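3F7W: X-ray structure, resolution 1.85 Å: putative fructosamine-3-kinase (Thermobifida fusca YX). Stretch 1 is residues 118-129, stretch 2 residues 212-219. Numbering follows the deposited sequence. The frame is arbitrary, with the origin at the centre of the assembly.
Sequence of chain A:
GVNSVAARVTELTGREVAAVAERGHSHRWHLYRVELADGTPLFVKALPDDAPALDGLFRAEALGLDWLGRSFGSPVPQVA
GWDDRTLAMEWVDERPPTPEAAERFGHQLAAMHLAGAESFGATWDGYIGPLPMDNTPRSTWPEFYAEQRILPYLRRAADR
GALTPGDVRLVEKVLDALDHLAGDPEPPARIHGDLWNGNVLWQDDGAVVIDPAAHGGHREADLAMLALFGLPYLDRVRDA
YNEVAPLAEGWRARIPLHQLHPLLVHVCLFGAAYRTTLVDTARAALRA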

ATOM      1  N   GLU A 118       3.219  -6.511  16.041  1.00 35.62           N
ATOM      2  CA  GLU A 118       3.900  -6.353  17.308  1.00 39.01           C
ATOM      3  C   GLU A 118       4.129  -4.870  17.579  1.00 36.69           C
ATOM      4  O   GLU A 118       4.047  -4.417  18.709  1.00 37.98           O
ATOM      5  CB  GLU A 118       5.233  -7.109  17.277  1.00 40.80           C
ATOM      6  CG  GLU A 118       5.147  -8.486  16.568  1.00 53.08           C
ATOM      7  CD  GLU A 118       5.680  -9.636  17.406  1.00 63.96           C
ATOM      8  OE1 GLU A 118       5.378  -9.685  18.621  1.00 72.45           O
ATOM      9  OE2 GLU A 118       6.382 -10.507  16.844  1.00 72.34           O
ATOM     10  N   SER A 119       4.381  -4.113  16.511  1.00 33.91           N
ATOM     11  CA  SER A 119       4.626  -2.684  16.613  1.00 31.99           C
ATOM     12  C   SER A 119       4.203  -2.009  15.315  1.00 30.96           C
ATOM     13  O   SER A 119       3.848  -2.675  14.338  1.00 28.80           O
ATOM     14  CB  SER A 119       6.125  -2.453  16.855  1.00 33.57           C
ATOM     15  OG  SER A 119       6.858  -2.705  15.660  1.00 42.49           O
ATOM     16  N   PHE A 120       4.205  -0.683  15.331  1.00 28.31           N
ATOM     17  CA  PHE A 120       4.136   0.105  14.117  1.00 28.11           C
ATOM     18  C   PHE A 120       5.462  -0.064  13.372  1.00 29.28           C
ATOM     19  O   PHE A 120       6.487  -0.241  13.996  1.00 30.01           O
ATOM     20  CB  PHE A 120       3.848   1.550  14.445  1.00 28.14           C
ATOM     21  CG  PHE A 120       2.539   1.734  15.150  1.00 32.02           C
ATOM     22  CD1 PHE A 120       1.353   1.723  14.427  1.00 27.77           C
ATOM     23  CD2 PHE A 120       2.491   1.841  16.540  1.00 30.65           C
ATOM     24  CE1 PHE A 120       0.129   1.847  15.070  1.00 27.89           C
ATOM     25  CE2 PHE A 120       1.266   1.982  17.197  1.00 32.80           C
ATOM     26  CZ  PHE A 120       0.085   1.983  16.463  1.00 28.63           C
ATOM     27  N   GLY A 121       5.422  -0.073  12.039  1.00 24.52           N
ATOM     28  CA  GLY A 121       6.595  -0.279  11.230  1.00 26.91           C
ATOM     29  C   GLY A 121       6.759  -1.736  10.837  1.00 27.61           C
ATOM     30  O   GLY A 121       5.794  -2.474  10.755  1.00 27.86           O
ATOM     31  N   ALA A 122       8.000  -2.155  10.625  1.00 28.49           N
ATOM     32  CA  ALA A 122       8.296  -3.509  10.148  1.00 26.94           C
ATOM     33  C   ALA A 122       9.764  -3.849  10.383  1.00 28.00           C
ATOM     34  O   ALA A 122      10.549  -2.970  10.726  1.00 28.51           O
ATOM     35  CB  ALA A 122       7.928  -3.692   8.672  1.00 25.38           C
ATOM     36  N   THR A 123      10.109  -5.126  10.241  1.00 26.61           N
ATOM     37  CA  THR A 123      11.475  -5.585  10.476  1.00 30.48           C
ATOM     38  C   THR A 123      12.348  -5.402   9.233  1.00 30.18           C
ATOM     39  O   THR A 123      13.545  -5.562   9.306  1.00 34.51           O
ATOM     40  CB  THR A 123      11.512  -7.077  10.948  1.00 30.15           C
ATOM     41  OG1 THR A 123      10.836  -7.898   9.999  1.00 32.65           O
ATOM     42  CG2 THR A 123      10.858  -7.239  12.318  1.00 33.86           C
ATOM     43  N   TRP A 124      11.752  -5.066   8.093  1.00 29.80           N
ATOM     44  CA  TRP A 124      12.491  -4.834   6.851  1.00 27.93           C
ATOM     45  C   TRP A 124      12.418  -3.351   6.462  1.00 28.30           C
ATOM     46  O   TRP A 124      11.467  -2.645   6.811  1.00 27.80           O
ATOM     47  CB  TRP A 124      11.942  -5.728   5.718  1.00 28.40           C
ATOM     48  CG  TRP A 124      10.521  -5.446   5.413  1.00 27.22           C
ATOM     49  CD1 TRP A 124      10.043  -4.438   4.632  1.00 29.19           C
ATOM     50  CD2 TRP A 124       9.380  -6.140   5.929  1.00 25.07           C
ATOM     51  NE1 TRP A 124       8.677  -4.445   4.640  1.00 27.85           N
ATOM     52  CE2 TRP A 124       8.239  -5.478   5.437  1.00 24.02           C
ATOM     53  CE3 TRP A 124       9.210  -7.222   6.806  1.00 30.12           C
ATOM     54  CZ2 TRP A 124       6.955  -5.885   5.752  1.00 27.49           C
ATOM     55  CZ3 TRP A 124       7.921  -7.642   7.105  1.00 29.93           C
ATOM     56  CH2 TRP A 124       6.809  -6.972   6.574  1.00 30.49           C
ATOM     57  N   ASP A 125      13.392  -2.879   5.698  1.00 28.17           N
ATOM     58  CA  ASP A 125      13.406  -1.486   5.243  1.00 26.95           C
ATOM     59  C   ASP A 125      12.289  -1.256   4.243  1.00 25.54           C
ATOM     60  O   ASP A 125      12.054  -2.089   3.363  1.00 26.48           O
ATOM     61  CB  ASP A 125      14.733  -1.144   4.580  1.00 27.91           C
ATOM     62  CG  ASP A 125      15.926  -1.128   5.571  1.00 35.50           C
ATOM     63  OD1 ASP A 125      15.740  -1.019   6.800  1.00 37.23           O
ATOM     64  OD2 ASP A 125      17.058  -1.189   5.082  1.00 44.69           O
ATOM     65  N   GLY A 126      11.579  -0.144   4.379  1.00 26.44           N
ATOM     66  CA  GLY A 126      10.419   0.088   3.547  1.00 25.75           C
ATOM     67  C   GLY A 126      10.594   0.989   2.353  1.00 26.17           C
ATOM     68  O   GLY A 126      11.556   1.771   2.263  1.00 25.87           O
ATOM     69  N   TYR A 127       9.650   0.857   1.428  1.00 25.54           N
ATOM     70  CA  TYR A 127       9.511   1.731   0.278  1.00 25.44           C
ATOM     71  C   TYR A 127       8.049   2.065   0.051  1.00 25.88           C
ATOM     72  O   TYR A 127       7.133   1.236   0.289  1.00 26.44           O
ATOM     73  CB  TYR A 127      10.066   1.088  -1.010  1.00 24.83           C
ATOM     74  CG  TYR A 127      11.573   1.074  -1.059  1.00 22.89           C
ATOM     75  CD1 TYR A 127      12.268   2.175  -1.568  1.00 24.69           C
ATOM     76  CD2 TYR A 127      12.304   0.023  -0.517  1.00 26.92           C
ATOM     77  CE1 TYR A 127      13.661   2.202  -1.587  1.00 25.13           C
ATOM     78  CE2 TYR A 127      13.693   0.035  -0.553  1.00 26.01           C
ATOM     79  CZ  TYR A 127      14.366   1.130  -1.074  1.00 24.55           C
ATOM     80  OH  TYR A 127      15.758   1.154  -1.101  1.00 26.16           O
ATOM     81  N   ILE A 128       7.857   3.250  -0.513  1.00 26.80           N
ATOM     82  CA  ILE A 128       6.560   3.674  -1.012  1.00 29.22           C
ATOM     83  C   ILE A 128       6.873   4.183  -2.425  1.00 28.82           C
ATOM     84  O   ILE A 128       7.547   5.195  -2.610  1.00 29.27           O
ATOM     85  CB  ILE A 128       5.902   4.682  -0.038  1.00 30.00           C
ATOM     86  CG1 ILE A 128       4.451   4.984  -0.466  1.00 29.51           C
ATOM     87  CG2 ILE A 128       6.757   5.997   0.118  1.00 28.60           C
ATOM     88  CD1 ILE A 128       3.454   3.772  -0.247  1.00 32.49           C
ATOM     89  N   GLY A 129       6.453   3.402  -3.418  1.00 30.23           N
ATOM     90  CA  GLY A 129       7.022   3.465  -4.762  1.00 32.52           C
ATOM     91  C   GLY A 129       8.540   3.340  -4.691  1.00 31.16           C
ATOM     92  O   GLY A 129       9.040   2.449  -4.009  1.00 31.13           O
ATOM     93  N   PRO A 212       1.749  -3.837  -2.372  1.00 24.19           N
ATOM     94  CA  PRO A 212       1.716  -3.332  -1.007  1.00 26.46           C
ATOM     95  C   PRO A 212       2.967  -2.572  -0.597  1.00 27.13           C
ATOM     96  O   PRO A 212       4.068  -2.797  -1.135  1.00 27.04           O
ATOM     97  CB  PRO A 212       1.652  -4.620  -0.157  1.00 28.14           C
ATOM     98  CG  PRO A 212       2.425  -5.599  -0.948  1.00 25.75           C
ATOM     99  CD  PRO A 212       1.964  -5.300  -2.387  1.00 27.80           C
ATOM    100  N   ALA A 213       2.797  -1.671   0.376  1.00 25.14           N
ATOM    101  CA  ALA A 213       3.901  -1.045   1.111  1.00 25.35           C
ATOM    102  C   ALA A 213       3.629  -1.428   2.590  1.00 26.34           C
ATOM    103  O   ALA A 213       3.318  -0.604   3.456  1.00 26.13           O
ATOM    104  CB  ALA A 213       3.924   0.483   0.890  1.00 26.01           C
ATOM    105  N   ALA A 214       3.699  -2.734   2.854  1.00 26.54           N
ATOM    106  CA  ALA A 214       3.076  -3.324   4.023  1.00 24.03           C
ATOM    107  C   ALA A 214       3.847  -2.995   5.302  1.00 23.25           C
ATOM    108  O   ALA A 214       5.082  -2.993   5.329  1.00 26.22           O
ATOM    109  CB  ALA A 214       2.904  -4.864   3.863  1.00 23.82           C
ATOM    110  N   HIS A 215       3.096  -2.715   6.368  1.00 24.40           N
ATOM    111  CA  HIS A 215       3.701  -2.495   7.668  1.00 23.66           C
ATOM    112  C   HIS A 215       2.653  -2.498   8.750  1.00 25.70           C
ATOM    113  O   HIS A 215       1.444  -2.554   8.455  1.00 26.11           O
ATOM    114  CB  HIS A 215       4.490  -1.161   7.690  1.00 24.36           C
ATOM    115  CG  HIS A 215       3.674   0.063   7.362  1.00 22.39           C
ATOM    116  ND1 HIS A 215       3.344   0.398   6.069  1.00 26.41           N
ATOM    117  CD2 HIS A 215       3.144   1.038   8.143  1.00 24.83           C
ATOM    118  CE1 HIS A 215       2.667   1.531   6.057  1.00 27.21           C
ATOM    119  NE2 HIS A 215       2.538   1.955   7.299  1.00 24.50           N
ATOM    120  N   GLY A 216       3.126  -2.453   9.998  1.00 25.83           N
ATOM    121  CA  GLY A 216       2.268  -2.189  11.148  1.00 26.19           C
ATOM    122  C   GLY A 216       1.875  -0.732  11.131  1.00 25.59           C
ATOM    123  O   GLY A 216       2.734   0.147  11.193  1.00 26.87           O
ATOM    124  N   GLY A 217       0.576  -0.480  11.027  1.00 26.41           N
ATOM    125  CA  GLY A 217       0.054   0.882  10.821  1.00 25.28           C
ATOM    126  C   GLY A 217      -1.313   0.980  11.450  1.00 27.60           C
ATOM    127  O   GLY A 217      -1.819  -0.004  12.012  1.00 25.98           O
ATOM    128  N   HIS A 218      -1.915   2.156  11.369  1.00 26.12           N
ATOM    129  CA  HIS A 218      -3.275   2.314  11.806  1.00 26.18           C
ATOM    130  C   HIS A 218      -4.178   1.779  10.716  1.00 26.37           C
ATOM    131  O   HIS A 218      -4.059   2.167   9.561  1.00 25.56           O
ATOM    132  CB  HIS A 218      -3.580   3.786  12.095  1.00 27.60           C
ATOM    133  CG  HIS A 218      -4.727   3.980  13.021  1.00 26.44           C
ATOM    134  ND1 HIS A 218      -5.988   3.474  12.764  1.00 22.47           N
ATOM    135  CD2 HIS A 218      -4.798   4.596  14.224  1.00 28.58           C
ATOM    136  CE1 HIS A 218      -6.794   3.808  13.760  1.00 27.78           C
ATOM    137  NE2 HIS A 218      -6.099   4.496  14.653  1.00 27.85           N
ATOM    138  N   ARG A 219      -5.097   0.896  11.082  1.00 26.21           N
ATOM    139  CA  ARG A 219      -5.997   0.304  10.079  1.00 26.11           C
ATOM    140  C   ARG A 219      -6.835   1.357   9.340  1.00 25.41           C
ATOM    141  O   ARG A 219      -7.188   1.155   8.198  1.00 26.89           O
ATOM    142  CB  ARG A 219      -6.885  -0.761  10.705  1.00 27.34           C
ATOM    143  CG  ARG A 219      -7.846  -0.297  11.793  1.00 27.45           C
ATOM    144  CD  ARG A 219      -8.120  -1.446  12.798  1.00 25.31           C
ATOM    145  NE  ARG A 219      -9.197  -1.148  13.747  1.00 26.22           N
ATOM    146  CZ  ARG A 219     -10.466  -1.560  13.646  1.00 27.23           C
ATOM    147  NH1 ARG A 219     -10.890  -2.278  12.625  1.00 29.01           N
ATOM    148  NH2 ARG A 219     -11.348  -1.218  14.585  1.00 28.78           N
TER
HETATM  149  O   HOH W   1       7.198  -2.055   3.852  1.00 22.86           O

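Gly 216 lies at the heart of this contact, paired with Gly 121 in a single antiparallel bridge. Two nearly straight hydrogen bonds close the pair: Gly 121 N donates to Gly 216 O and Gly 216 N donates to Gly 121 O, each at 2.8 Å. Glycine suits both positions, for different reasons. At Gly 216 a CB would point into the other stretch and stand just 2.1 Å from Ser 119 O, a clash; without it, Gly 216 CA makes a straight CA-H...O contact to that oxygen at 3.6 Å. At Gly 121 the backbone angles themselves call for glycine, since a CB would be jammed against the carbonyl O of Phe 120.

Phe 120, just before Gly 121, packs against the backbone where stretch 2 turns its corner at Gly 216. Phe 120 CA approaches Gly 216 O at 3.2 Å, a CA-H...O contact, and the ring turns its edge to the backbone beyond, with Phe 120 CD1 3.9 Å from Gly 217 CA. The site is buried, and a flat apolar ring can lie edge-on against glycine backbone there without leaving a polar group unsatisfied.

Ala 213 anchors the other end. Its small methyl points toward stretch 1 and fits close to the strand, with Ala 213 CB 3.4 Å from Tyr 127 O and 3.5 Å from Ile 128 CD1, the latter an apolar contact. Between these sites, a water bridges the stretches, accepting from Trp 124 NE1 at 2.9 Å and donating to Ala 214 O at 2.7 Å.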